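Side-chain contact in putative tRNA (Adenine(37)-N6)-methyltransferase (Pseudomonas aeruginosa, PDB 7BTU), which probably transfers a methyl group from S-adenosyl-L-methionine to the threonylcarbamoyl-modified adenosine 37 of tRNA: residues B[206-211]-B[217-222]. Sequence-based numbering, arbitrary orientation.
Sequences GRRYGV and DVHWHY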
loop_
_atom_site.group_PDB
_atom_site.type_symbol
_atom_site.label_atom_id
_atom_site.label_comp_id
_atom_site.label_asym_id
_atom_site.label_seq_id
_atom_site.Cartn_x
_atom_site.Cartn_y
_atom_site.Cartn_z
ATOM N N GLY B 206 -5.109 -35.013 -18.917
ATOM C CA GLY B 206 -6.477 -35.409 -19.208
ATOM C C GLY B 206 -7.580 -34.715 -18.417
ATOM O O GLY B 206 -8.662 -34.476 -18.956
ATOM N N ARG B 207 -7.327 -34.357 -17.155
ATOM C CA ARG B 207 -8.387 -33.778 -16.333
ATOM C C ARG B 207 -8.843 -32.441 -16.894
ATOM O O ARG B 207 -8.026 -31.595 -17.263
ATOM C CB ARG B 207 -7.917 -33.604 -14.884
ATOM C CG ARG B 207 -8.999 -33.028 -14.024
ATOM C CD ARG B 207 -8.661 -33.035 -12.560
ATOM N NE ARG B 207 -9.701 -32.345 -11.793
ATOM C CZ ARG B 207 -9.928 -32.549 -10.500
ATOM N NH1 ARG B 207 -9.195 -33.436 -9.828
ATOM N NH2 ARG B 207 -10.898 -31.876 -9.884
ATOM N N ARG B 208 -10.147 -32.244 -16.968
ATOM C CA ARG B 208 -10.696 -30.949 -17.386
ATOM C C ARG B 208 -10.843 -30.022 -16.166
ATOM O O ARG B 208 -11.469 -30.382 -15.161
ATOM C CB ARG B 208 -12.044 -31.161 -18.050
ATOM C CG ARG B 208 -12.719 -29.938 -18.555
ATOM C CD ARG B 208 -14.189 -30.034 -18.165
ATOM N NE ARG B 208 -15.095 -29.556 -19.191
ATOM C CZ ARG B 208 -16.381 -29.318 -18.975
ATOM N NH1 ARG B 208 -16.897 -29.520 -17.768
ATOM N NH2 ARG B 208 -17.144 -28.867 -19.965
ATOM N N TYR B 209 -10.324 -28.824 -16.294
ATOM C CA TYR B 209 -10.334 -27.834 -15.226
ATOM C C TYR B 209 -11.235 -26.705 -15.682
ATOM O O TYR B 209 -11.490 -26.559 -16.873
ATOM C CB TYR B 209 -8.914 -27.296 -14.985
ATOM C CG TYR B 209 -7.990 -28.323 -14.420
ATOM C CD1 TYR B 209 -7.931 -28.563 -13.052
ATOM C CD2 TYR B 209 -7.199 -29.093 -15.248
ATOM C CE1 TYR B 209 -7.086 -29.548 -12.518
ATOM C CE2 TYR B 209 -6.362 -30.065 -14.720
ATOM C CZ TYR B 209 -6.308 -30.292 -13.380
ATOM O OH TYR B 209 -5.468 -31.267 -12.922
ATOM N N GLY B 210 -11.731 -25.892 -14.735
ATOM C CA GLY B 210 -12.573 -24.776 -15.122
ATOM C C GLY B 210 -12.322 -23.578 -14.230
ATOM O O GLY B 210 -11.917 -23.700 -13.073
ATOM N N VAL B 211 -12.666 -22.415 -14.777
ATOM C CA VAL B 211 -12.581 -21.178 -14.031
ATOM C C VAL B 211 -13.677 -20.267 -14.585
ATOM O O VAL B 211 -14.051 -20.333 -15.771
ATOM C CB VAL B 211 -11.187 -20.505 -14.183
ATOM C CG1 VAL B 211 -10.930 -20.136 -15.609
ATOM C CG2 VAL B 211 -11.152 -19.253 -13.314
ATOM N N ASP B 217 -17.954 -19.684 -18.148
ATOM C CA ASP B 217 -17.199 -20.834 -17.641
ATOM C C ASP B 217 -16.185 -21.206 -18.722
ATOM O O ASP B 217 -16.550 -21.372 -19.881
ATOM C CB ASP B 217 -18.112 -22.027 -17.346
ATOM C CG ASP B 217 -19.145 -21.701 -16.270
ATOM O OD1 ASP B 217 -18.745 -21.272 -15.162
ATOM O OD2 ASP B 217 -20.345 -21.876 -16.535
ATOM N N VAL B 218 -14.916 -21.247 -18.361
ATOM C CA VAL B 218 -13.816 -21.501 -19.298
ATOM C C VAL B 218 -13.237 -22.834 -18.875
ATOM O O VAL B 218 -12.952 -23.023 -17.680
ATOM C CB VAL B 218 -12.760 -20.382 -19.221
ATOM C CG1 VAL B 218 -11.526 -20.681 -20.147
ATOM C CG2 VAL B 218 -13.419 -19.021 -19.631
ATOM N N HIS B 219 -13.083 -23.761 -19.822
ATOM C CA HIS B 219 -12.539 -25.071 -19.488
ATOM C C HIS B 219 -11.236 -25.263 -20.228
ATOM O O HIS B 219 -11.092 -24.802 -21.373
ATOM C CB HIS B 219 -13.512 -26.209 -19.824
ATOM C CG HIS B 219 -14.781 -26.103 -19.055
ATOM N ND1 HIS B 219 -15.958 -25.664 -19.621
ATOM C CD2 HIS B 219 -15.040 -26.291 -17.740
ATOM C CE1 HIS B 219 -16.898 -25.619 -18.692
ATOM N NE2 HIS B 219 -16.366 -26.009 -17.549
ATOM N N TRP B 220 -10.294 -25.951 -19.549
ATOM C CA TRP B 220 -8.982 -26.182 -20.116
ATOM C C TRP B 220 -8.382 -27.497 -19.591
ATOM O O TRP B 220 -8.893 -28.121 -18.644
ATOM C CB TRP B 220 -8.051 -25.002 -19.828
ATOM C CG TRP B 220 -7.449 -24.942 -18.471
ATOM C CD1 TRP B 220 -6.233 -25.483 -18.061
ATOM C CD2 TRP B 220 -8.000 -24.329 -17.348
ATOM N NE1 TRP B 220 -6.014 -25.210 -16.771
ATOM C CE2 TRP B 220 -7.074 -24.470 -16.303
ATOM C CE3 TRP B 220 -9.164 -23.613 -17.132
ATOM C CZ2 TRP B 220 -7.295 -23.977 -15.060
ATOM C CZ3 TRP B 220 -9.374 -23.107 -15.889
ATOM C CH2 TRP B 220 -8.450 -23.294 -14.867
ATOM N N HIS B 221 -7.288 -27.930 -20.240
ATOM C CA HIS B 221 -6.531 -29.058 -19.701
ATOM C C HIS B 221 -5.040 -28.842 -20.027
ATOM O O HIS B 221 -4.674 -27.881 -20.701
ATOM C CB HIS B 221 -7.161 -30.381 -20.218
ATOM C CG HIS B 221 -6.911 -30.691 -21.667
ATOM N ND1 HIS B 221 -7.458 -31.795 -22.280
ATOM C CD2 HIS B 221 -6.106 -30.120 -22.591
ATOM C CE1 HIS B 221 -7.038 -31.857 -23.534
ATOM N NE2 HIS B 221 -6.205 -30.860 -23.742
ATOM N N TYR B 222 -4.179 -29.731 -19.524
ATOM C CA TYR B 222 -2.728 -29.663 -19.711
ATOM C C TYR B 222 -2.308 -30.725 -20.707
ATOM O O TYR B 222 -2.095 -31.862 -20.303
ATOM C CB TYR B 222 -2.004 -29.922 -18.397
ATOM C CG TYR B 222 -2.120 -28.774 -17.461
ATOM C CD1 TYR B 222 -3.227 -28.644 -16.638
ATOM C CD2 TYR B 222 -1.140 -27.802 -17.417
ATOM C CE1 TYR B 222 -3.331 -27.557 -15.755
ATOM C CE2 TYR B 222 -1.227 -26.733 -16.525
ATOM C CZ TYR B 222 -2.337 -26.606 -15.725
ATOM O OH TYR B 222 -2.420 -25.524 -14.852
HETATM O O HOH W 1 -3.638 -34.037 -21.048
HETATM O O HOH W 2 -5.316 -31.631 -17.747
#
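With CG of Arg208 trans to its backbone N (chi1 -179°) and the chain bent at chi2 and chi3, the guanidinium lies flat on the His219 ring, planes nearly parallel and centres 3.5 Å apart. NH2 sits over ND1 without bonding to it; ND1 instead hydrogen-bonds Asp232 of the adjoining strand 227-234. On the opposite sheet face, chi1 of 79° sets the Trp220 indole under the neighbouring strand, where Tyr209 CB makes a CH-pi contact over its six-membered ring, 3.7 Å from the centroid. Val211 CG1 meets CZ3 of the same indole at 3.4 Å, and Tyr222 turns its edge toward the face of Tyr209 in an offset edge-to-face pair, planes at 87°. The antiparallel hairpin is joined by paired backbone bonds, Tyr209 with Trp220 and Val211 with Val218; Tyr209 N to Trp220 O is 2.8 Å. Beyond the Tyr209-Trp220 pair, one water links Arg207 O to Tyr222 N and another Gly206 N to Tyr222 O. From this hairpin of the TrmO C-terminal domain, Trp220 also packs on Leu192 of helix 184-193; its buried NE1 has no polar partner. The Asp232 bond probably fixes the rotation of the His219 ring, and the Asp232 carboxylate, in a long, weak ion pair with Arg208 NH2, would probably help offset the charge stacked on the imidazole.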